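Local coordinates for putative cobalamin synthesis related protein (Corynebacterium diphtheriae, PDB 2NPN), which binds S-adenosylmethionine and is probably a methyltransferase of cobalamin biosynthesis, perhaps a precorrin-6A synthase (deacetylating), at residues A[111-124]-A[135-147]. Residues are numbered along the deposited sequence; the frame is centred on the assembly and turned at random.
Sequences GDPSLYDSTLRIIE and DVKVIPGITAVQV. With SAM (S-adenosylmethionine), chain C.
The carboxylate of Asp112 is held at both oxygens: Gly141 N donates to OD1 over 3.1 Å, 34° out of the carboxylate plane on the anti side, while Ser114 N and Ser114 OG meet OD2 from opposite faces, the bond from Ser114 N closing an Asx turn. With CG anti to the backbone N (chi1 -171°), OD1 reaches across to Gly141 N. Asp112 CB lies 3.5 Å from Thr143 CG2. Nearby the ring of Pro113 lies alongside Val138, its CG 3.8 Å from Val138 CG1. Farther along, Leu120 CD2, in one of two modelled conformers, meets Val138 CG2 at 3.6 Å, and Ile123 CG2 touches Val136 CG2, packing helix 119-130 on the edge strand 134-139 of the parallel sheet. Glu124, salt-bridged to Arg127, borders Val136. At the other end both segments grip the methionine carboxylate of S-adenosylmethionine: Asp112 N donates to OXT and Ala144 N, at the start of helix 144-152, to O at 2.9 Å, both nearly straight. The ligand amino group donates to Asp112 O and Leu115 O. Two amides thus face the carboxylate and two carbonyls the amino group, a pattern that would suit a zwitterionic amino-acid end, perhaps aided by the helix dipole.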
ATOM      1  N   GLY A 111       3.132  -2.611  -1.266  1.00 10.47           N
ATOM      2  CA  GLY A 111       4.084  -1.640  -0.737  1.00 11.57           C
ATOM      3  C   GLY A 111       4.860  -2.239   0.416  1.00 12.21           C
ATOM      4  O   GLY A 111       5.469  -3.316   0.252  1.00 12.73           O
ATOM      5  N   ASP A 112       4.820  -1.568   1.562  1.00 11.98           N
ATOM      6  CA  ASP A 112       5.412  -2.071   2.815  1.00 12.45           C
ATOM      7  C   ASP A 112       4.276  -2.416   3.791  1.00 13.36           C
ATOM      8  O   ASP A 112       3.291  -1.669   3.880  1.00 13.73           O
ATOM      9  CB  ASP A 112       6.322  -1.013   3.439  1.00 12.88           C
ATOM     10  CG  ASP A 112       7.134  -1.570   4.615  1.00 13.36           C
ATOM     11  OD1 ASP A 112       8.277  -2.042   4.392  1.00 15.92           O
ATOM     12  OD2 ASP A 112       6.605  -1.483   5.752  1.00 15.38           O
ATOM     13  N   PRO A 113       4.401  -3.530   4.549  1.00 12.01           N
ATOM     14  CA  PRO A 113       3.319  -3.898   5.449  1.00 12.57           C
ATOM     15  C   PRO A 113       3.036  -2.905   6.562  1.00 13.09           C
ATOM     16  O   PRO A 113       1.943  -2.934   7.171  1.00 15.13           O
ATOM     17  CB  PRO A 113       3.784  -5.265   6.028  1.00 13.76           C
ATOM     18  CG  PRO A 113       4.809  -5.744   5.073  1.00 15.50           C
ATOM     19  CD  PRO A 113       5.478  -4.543   4.513  1.00 13.19           C
ATOM     20  N   SER A 114       4.011  -2.052   6.863  1.00 12.58           N
ATOM     21  CA  SER A 114       3.869  -1.154   8.015  1.00 13.17           C
ATOM     22  C   SER A 114       2.974   0.053   7.763  1.00 13.42           C
ATOM     23  O   SER A 114       2.528   0.706   8.745  1.00 13.53           O
ATOM     24  CB  SER A 114       5.238  -0.586   8.410  1.00 14.72           C
ATOM     25  OG  SER A 114       5.713   0.337   7.435  1.00 18.44           O
ATOM     26  N   LEU A 115       2.741   0.374   6.486  1.00 12.59           N
ATOM     27  CA  LEU A 115       2.270   1.716   6.120  1.00 12.15           C
ATOM     28  C   LEU A 115       0.800   1.712   5.634  1.00 12.32           C
ATOM     29  O   LEU A 115       0.484   1.218   4.562  1.00 12.75           O
ATOM     30  CB  LEU A 115       3.200   2.321   5.068  1.00 12.54           C
ATOM     31  CG  LEU A 115       2.821   3.716   4.578  1.00 13.96           C
ATOM     32  CD1 LEU A 115       2.858   4.741   5.702  1.00 13.66           C
ATOM     33  CD2 LEU A 115       3.772   4.092   3.440  1.00 12.67           C
ATOM     34  N   TYR A 116      -0.068   2.333   6.416  1.00 12.29           N
ATOM     35  CA  TYR A 116      -1.504   2.423   6.074  1.00 12.22           C
ATOM     36  C   TYR A 116      -2.039   1.104   5.518  1.00 13.18           C
ATOM     37  O   TYR A 116      -2.687   1.056   4.455  1.00 14.62           O
ATOM     38  CB  TYR A 116      -1.817   3.598   5.132  1.00 12.10           C
ATOM     39  CG  TYR A 116      -1.546   4.954   5.745  1.00 11.61           C
ATOM     40  CD1 TYR A 116      -2.150   5.338   6.945  1.00 11.89           C
ATOM     41  CD2 TYR A 116      -0.669   5.836   5.170  1.00 12.69           C
ATOM     42  CE1 TYR A 116      -1.913   6.574   7.549  1.00 12.47           C
ATOM     43  CE2 TYR A 116      -0.418   7.070   5.757  1.00 12.23           C
ATOM     44  CZ  TYR A 116      -1.034   7.444   6.956  1.00 10.46           C
ATOM     45  OH  TYR A 116      -0.736   8.647   7.559  1.00 13.75           O
ATOM     46  N   ASP A 117      -1.826   0.050   6.278  1.00 13.58           N
ATOM     47  CA  ASP A 117      -2.313  -1.287   5.918  1.00 14.34           C
ATOM     48  C   ASP A 117      -2.728  -2.030   7.165  1.00 15.36           C
ATOM     49  O   ASP A 117      -2.038  -1.942   8.191  1.00 17.92           O
ATOM     50  CB  ASP A 117      -1.220  -2.069   5.166  1.00 15.76           C
ATOM     51  CG  ASP A 117      -1.738  -3.352   4.599  1.00 17.73           C
ATOM     52  OD1 ASP A 117      -2.263  -3.332   3.473  1.00 20.64           O
ATOM     53  OD2 ASP A 117      -1.682  -4.383   5.316  1.00 18.52           O
ATOM     54  N   SER A 118      -3.824  -2.792   7.078  1.00 15.37           N
ATOM     55  CA  SER A 118      -4.400  -3.439   8.265  1.00 15.96           C
ATOM     56  C   SER A 118      -4.001  -4.908   8.430  1.00 14.75           C
ATOM     57  O   SER A 118      -4.389  -5.550   9.424  1.00 14.90           O
ATOM     58  CB  SER A 118      -5.926  -3.355   8.206  1.00 17.19           C
ATOM     59  OG  SER A 118      -6.397  -3.994   7.042  1.00 22.05           O
ATOM     60  N   THR A 119      -3.254  -5.476   7.483  1.00 14.07           N
ATOM     61  CA  THR A 119      -2.966  -6.924   7.516  1.00 14.17           C
ATOM     62  C   THR A 119      -2.332  -7.384   8.821  1.00 13.42           C
ATOM     63  O   THR A 119      -2.745  -8.376   9.394  1.00 12.64           O
ATOM     64  CB  THR A 119      -2.102  -7.368   6.298  1.00 14.57           C
ATOM     65  OG1 THR A 119      -2.877  -7.147   5.109  1.00 17.77           O
ATOM     66  CG2 THR A 119      -1.647  -8.822   6.414  1.00 15.95           C
ATOM     67  N   LEU A 120      -1.334  -6.662   9.340  0.50 13.70           N
ATOM     68  CA  LEU A 120      -0.658  -7.130  10.578  0.50 14.03           C
ATOM     69  C   LEU A 120      -1.642  -7.169  11.739  0.50 14.73           C
ATOM     70  O   LEU A 120      -1.667  -8.122  12.522  0.50 14.85           O
ATOM     71  CB  LEU A 120       0.581  -6.278  10.968  0.50 14.20           C
ATOM     72  CG  LEU A 120       1.873  -6.499  10.168  0.50 12.22           C
ATOM     73  CD1 LEU A 120       3.007  -5.513  10.567  0.50 10.56           C
ATOM     74  CD2 LEU A 120       2.368  -7.931  10.300  0.50 12.53           C
ATOM     75  N   ARG A 121      -2.450  -6.119  11.835  0.50 15.59           N
ATOM     76  CA  ARG A 121      -3.484  -6.018  12.879  0.50 16.38           C
ATOM     77  C   ARG A 121      -4.468  -7.167  12.766  0.50 16.77           C
ATOM     78  O   ARG A 121      -4.844  -7.783  13.774  0.50 17.61           O
ATOM     79  CB  ARG A 121      -4.245  -4.685  12.741  0.50 16.53           C
ATOM     80  CG  ARG A 121      -3.542  -3.458  13.310  0.50 18.17           C
ATOM     81  CD  ARG A 121      -4.535  -2.320  13.613  0.50 19.21           C
ATOM     82  NE  ARG A 121      -5.503  -2.097  12.531  0.50 21.58           N
ATOM     83  CZ  ARG A 121      -5.270  -1.423  11.403  0.50 20.09           C
ATOM     84  NH1 ARG A 121      -4.089  -0.862  11.148  0.50 20.57           N
ATOM     85  NH2 ARG A 121      -6.239  -1.315  10.509  0.50 21.46           N
ATOM     86  N   ILE A 122      -4.914  -7.436  11.543  1.00 16.70           N
ATOM     87  CA  ILE A 122      -5.853  -8.528  11.306  1.00 17.10           C
ATOM     88  C   ILE A 122      -5.229  -9.849  11.731  1.00 16.53           C
ATOM     89  O   ILE A 122      -5.884 -10.676  12.396  1.00 17.46           O
ATOM     90  CB  ILE A 122      -6.345  -8.553   9.830  1.00 16.64           C
ATOM     91  CG1 ILE A 122      -7.193  -7.308   9.546  1.00 16.55           C
ATOM     92  CG2 ILE A 122      -7.146  -9.812   9.524  1.00 16.70           C
ATOM     93  CD1 ILE A 122      -7.533  -7.060   8.074  1.00 15.84           C
ATOM     94  N   ILE A 123      -3.965 -10.066  11.378  1.00 17.24           N
ATOM     95  CA  ILE A 123      -3.291 -11.315  11.731  1.00 18.28           C
ATOM     96  C   ILE A 123      -3.204 -11.470  13.242  1.00 18.97           C
ATOM     97  O   ILE A 123      -3.424 -12.548  13.797  1.00 20.74           O
ATOM     98  CB  ILE A 123      -1.877 -11.375  11.076  1.00 18.07           C
ATOM     99  CG1 ILE A 123      -2.017 -11.655   9.594  1.00 17.77           C
ATOM    100  CG2 ILE A 123      -0.987 -12.450  11.722  1.00 18.42           C
ATOM    101  CD1 ILE A 123      -0.780 -11.287   8.756  1.00 18.67           C
ATOM    102  N   GLU A 124      -2.875 -10.384  13.923  1.00 19.93           N
ATOM    103  CA  GLU A 124      -2.732 -10.441  15.379  1.00 21.07           C
ATOM    104  C   GLU A 124      -4.086 -10.756  16.063  1.00 21.22           C
ATOM    105  O   GLU A 124      -4.153 -11.575  16.988  1.00 21.12           O
ATOM    106  CB  GLU A 124      -2.146  -9.117  15.870  1.00 21.74           C
ATOM    107  CG  GLU A 124      -0.584  -8.906  15.710  1.00 26.63           C
ATOM    108  CD  GLU A 124       0.186  -9.897  14.792  1.00 31.31           C
ATOM    109  OE1 GLU A 124       0.597  -9.484  13.660  1.00 30.69           O
ATOM    110  OE2 GLU A 124       0.449 -11.063  15.232  1.00 31.61           O
ATOM    111  N   ASP A 135       4.907 -17.842  14.472  0.50 17.72           N
ATOM    112  CA  ASP A 135       5.936 -16.802  14.517  0.50 17.05           C
ATOM    113  C   ASP A 135       5.712 -15.866  13.323  0.50 16.08           C
ATOM    114  O   ASP A 135       5.850 -16.293  12.169  0.50 15.10           O
ATOM    115  CB  ASP A 135       7.325 -17.458  14.464  0.50 17.54           C
ATOM    116  CG  ASP A 135       8.467 -16.451  14.381  0.50 18.52           C
ATOM    117  OD1 ASP A 135       8.313 -15.281  14.805  0.50 21.47           O
ATOM    118  OD2 ASP A 135       9.539 -16.848  13.882  0.50 21.75           O
ATOM    119  N   VAL A 136       5.372 -14.597  13.597  1.00 15.16           N
ATOM    120  CA  VAL A 136       5.112 -13.620  12.538  1.00 14.26           C
ATOM    121  C   VAL A 136       6.405 -12.938  12.135  1.00 14.23           C
ATOM    122  O   VAL A 136       7.093 -12.406  12.996  1.00 14.28           O
ATOM    123  CB  VAL A 136       4.044 -12.596  12.947  1.00 13.71           C
ATOM    124  CG1 VAL A 136       3.820 -11.580  11.819  1.00 15.60           C
ATOM    125  CG2 VAL A 136       2.740 -13.328  13.314  1.00 14.13           C
ATOM    126  N   LYS A 137       6.741 -12.993  10.857  1.00 13.05           N
ATOM    127  CA  LYS A 137       7.943 -12.364  10.320  1.00 14.59           C
ATOM    128  C   LYS A 137       7.551 -11.381   9.191  1.00 13.24           C
ATOM    129  O   LYS A 137       6.962 -11.770   8.179  1.00 15.03           O
ATOM    130  CB  LYS A 137       8.918 -13.425   9.799  1.00 15.12           C
ATOM    131  CG  LYS A 137       9.362 -14.454  10.879  1.00 17.73           C
ATOM    132  CD  LYS A 137      10.281 -15.506  10.306  1.00 20.11           C
ATOM    133  CE  LYS A 137      11.726 -15.005  10.158  1.00 25.27           C
ATOM    134  NZ  LYS A 137      12.665 -16.161  10.100  1.00 26.75           N
ATOM    135  N   VAL A 138       7.917 -10.118   9.375  1.00 11.61           N
ATOM    136  CA  VAL A 138       7.527  -9.079   8.457  1.00 11.44           C
ATOM    137  C   VAL A 138       8.707  -8.822   7.529  1.00 11.06           C
ATOM    138  O   VAL A 138       9.857  -8.651   7.971  1.00 10.99           O
ATOM    139  CB  VAL A 138       7.129  -7.810   9.200  1.00 11.89           C
ATOM    140  CG1 VAL A 138       6.769  -6.697   8.213  1.00 12.41           C
ATOM    141  CG2 VAL A 138       6.010  -8.086  10.201  1.00 12.20           C
ATOM    142  N   ILE A 139       8.379  -8.742   6.243  1.00 10.97           N
ATOM    143  CA  ILE A 139       9.350  -8.504   5.189  1.00 10.78           C
ATOM    144  C   ILE A 139       9.012  -7.163   4.515  1.00 11.24           C
ATOM    145  O   ILE A 139       7.950  -7.035   3.920  1.00 11.86           O
ATOM    146  CB  ILE A 139       9.350  -9.676   4.169  1.00 10.13           C
ATOM    147  CG1 ILE A 139       9.753 -10.972   4.887  1.00 10.74           C
ATOM    148  CG2 ILE A 139      10.197  -9.324   3.001  1.00 11.00           C
ATOM    149  CD1 ILE A 139       9.769 -12.223   3.965  1.00 10.75           C
ATOM    150  N   PRO A 140       9.888  -6.146   4.659  1.00 11.92           N
ATOM    151  CA  PRO A 140       9.634  -4.831   4.058  1.00 11.80           C
ATOM    152  C   PRO A 140       9.571  -4.855   2.552  1.00 12.20           C
ATOM    153  O   PRO A 140      10.192  -5.705   1.907  1.00 12.79           O
ATOM    154  CB  PRO A 140      10.832  -3.983   4.486  1.00 12.76           C
ATOM    155  CG  PRO A 140      11.660  -4.793   5.350  1.00 11.86           C
ATOM    156  CD  PRO A 140      11.133  -6.175   5.446  1.00 11.92           C
ATOM    157  N   GLY A 141       8.876  -3.864   2.017  1.00 12.33           N
ATOM    158  CA  GLY A 141       8.823  -3.648   0.588  1.00 12.09           C
ATOM    159  C   GLY A 141       8.825  -2.162   0.283  1.00 12.06           C
ATOM    160  O   GLY A 141       8.665  -1.333   1.156  1.00 12.73           O
ATOM    161  N   ILE A 142       8.940  -1.877  -1.004  1.00 11.22           N
ATOM    162  CA  ILE A 142       9.006  -0.514  -1.502  1.00  9.88           C
ATOM    163  C   ILE A 142       7.632   0.150  -1.469  1.00 10.13           C
ATOM    164  O   ILE A 142       6.690  -0.274  -2.130  1.00 10.68           O
ATOM    165  CB  ILE A 142       9.584  -0.488  -2.931  1.00 10.29           C
ATOM    166  CG1 ILE A 142      10.995  -1.064  -2.944  1.00 10.68           C
ATOM    167  CG2 ILE A 142       9.588   0.911  -3.481  1.00 10.95           C
ATOM    168  CD1 ILE A 142      11.998  -0.419  -2.029  1.00 13.04           C
ATOM    169  N   THR A 143       7.545   1.271  -0.778  1.00  7.09           N
ATOM    170  CA  THR A 143       6.296   1.995  -0.612  1.00  7.19           C
ATOM    171  C   THR A 143       5.983   2.919  -1.814  1.00  7.05           C
ATOM    172  O   THR A 143       6.864   3.287  -2.586  1.00  7.32           O
ATOM    173  CB  THR A 143       6.350   2.905   0.657  1.00  7.43           C
ATOM    174  OG1 THR A 143       7.275   3.982   0.432  1.00  8.92           O
ATOM    175  CG2 THR A 143       6.703   2.139   1.958  1.00  8.73           C
ATOM    176  N   ALA A 144       4.718   3.302  -1.952  1.00  6.86           N
ATOM    177  CA  ALA A 144       4.316   4.242  -2.992  1.00  7.81           C
ATOM    178  C   ALA A 144       5.080   5.578  -2.854  1.00  8.60           C
ATOM    179  O   ALA A 144       5.421   6.242  -3.832  1.00  9.64           O
ATOM    180  CB  ALA A 144       2.794   4.464  -2.929  1.00  7.61           C
ATOM    181  N   VAL A 145       5.324   5.989  -1.607  1.00  8.71           N
ATOM    182  CA  VAL A 145       6.102   7.220  -1.338  1.00  9.06           C
ATOM    183  C   VAL A 145       7.494   7.145  -1.952  1.00  8.61           C
ATOM    184  O   VAL A 145       8.005   8.104  -2.553  1.00  8.97           O
ATOM    185  CB  VAL A 145       6.233   7.459   0.195  1.00  9.70           C
ATOM    186  CG1 VAL A 145       7.013   8.731   0.479  1.00 11.71           C
ATOM    187  CG2 VAL A 145       4.851   7.487   0.878  1.00  9.60           C
ATOM    188  N   GLN A 146       8.151   6.011  -1.761  1.00  7.63           N
ATOM    189  CA  GLN A 146       9.513   5.845  -2.318  1.00  8.62           C
ATOM    190  C   GLN A 146       9.500   5.816  -3.830  1.00  7.60           C
ATOM    191  O   GLN A 146      10.444   6.295  -4.484  1.00  8.58           O
ATOM    192  CB  GLN A 146      10.116   4.558  -1.762  1.00  8.93           C
ATOM    193  CG  GLN A 146      10.539   4.674  -0.346  1.00 10.40           C
ATOM    194  CD  GLN A 146      10.877   3.297   0.214  1.00 12.83           C
ATOM    195  OE1 GLN A 146      12.050   2.936   0.331  1.00 16.69           O
ATOM    196  NE2 GLN A 146       9.867   2.529   0.555  1.00 14.06           N
ATOM    197  N   VAL A 147       8.451   5.242  -4.426  1.00  6.82           N
ATOM    198  CA  VAL A 147       8.334   5.242  -5.899  1.00  7.49           C
ATOM    199  C   VAL A 147       8.067   6.684  -6.383  1.00  7.11           C
ATOM    200  O   VAL A 147       8.638   7.096  -7.373  1.00  8.18           O
ATOM    201  CB  VAL A 147       7.297   4.245  -6.415  1.00  8.36           C
ATOM    202  CG1 VAL A 147       7.295   4.250  -7.928  1.00  7.02           C
ATOM    203  CG2 VAL A 147       7.645   2.802  -5.902  1.00  9.33           C
TER
HETATM  204  N   SAM C4633       1.269  -0.145   2.238  1.00 17.52           N
HETATM  205  CA  SAM C4633       1.170   0.762   1.054  1.00 18.83           C
HETATM  206  C   SAM C4633       2.511   1.387   0.719  1.00 19.86           C
HETATM  207  O   SAM C4633       2.591   2.167  -0.268  1.00 19.69           O
HETATM  208  OXT SAM C4633       3.513   1.084   1.396  1.00 17.81           O
HETATM  209  CB  SAM C4633       0.099   1.842   1.291  1.00 19.48           C
HETATM  210  CG  SAM C4633      -1.329   1.298   1.363  1.00 21.23           C
HETATM  211  SD  SAM C4633      -2.652   2.547   1.515  1.00 21.18           S
HETATM  212  CE  SAM C4633      -4.026   1.372   1.694  1.00 26.19           C
HETATM  213  C5' SAM C4633      -3.121   3.073  -0.171  1.00 19.82           C
HETATM  214  C4' SAM C4633      -2.555   4.442  -0.585  1.00 20.23           C
HETATM  215  O4' SAM C4633      -1.233   4.284  -0.983  1.00 17.17           O
HETATM  216  C3' SAM C4633      -3.234   5.092  -1.792  1.00 18.57           C
HETATM  217  O3' SAM C4633      -4.406   5.784  -1.442  1.00 19.10           O
HETATM  218  C2' SAM C4633      -2.168   5.997  -2.347  1.00 17.92           C
HETATM  219  O2' SAM C4633      -2.030   7.136  -1.515  1.00 18.25           O
HETATM  220  C1' SAM C4633      -0.979   5.083  -2.141  1.00 17.26           C
HETATM  221  N9  SAM C4633      -0.695   4.227  -3.315  1.00 15.64           N
HETATM  222  C8  SAM C4633      -0.600   2.845  -3.292  1.00 17.47           C
HETATM  223  N7  SAM C4633      -0.249   2.386  -4.497  1.00 17.97           N
HETATM  224  C5  SAM C4633      -0.064   3.476  -5.301  1.00 15.25           C
HETATM  225  C6  SAM C4633       0.361   3.615  -6.614  1.00 16.12           C
HETATM  226  N6  SAM C4633       0.667   2.544  -7.391  1.00 18.57           N
HETATM  227  N1  SAM C4633       0.464   4.892  -7.155  1.00 16.12           N
HETATM  228  C2  SAM C4633       0.219   5.998  -6.364  1.00 15.70           C
HETATM  229  N3  SAM C4633      -0.193   5.867  -5.066  1.00 16.18           N
HETATM  230  C4  SAM C4633      -0.313   4.631  -4.522  1.00 13.74           C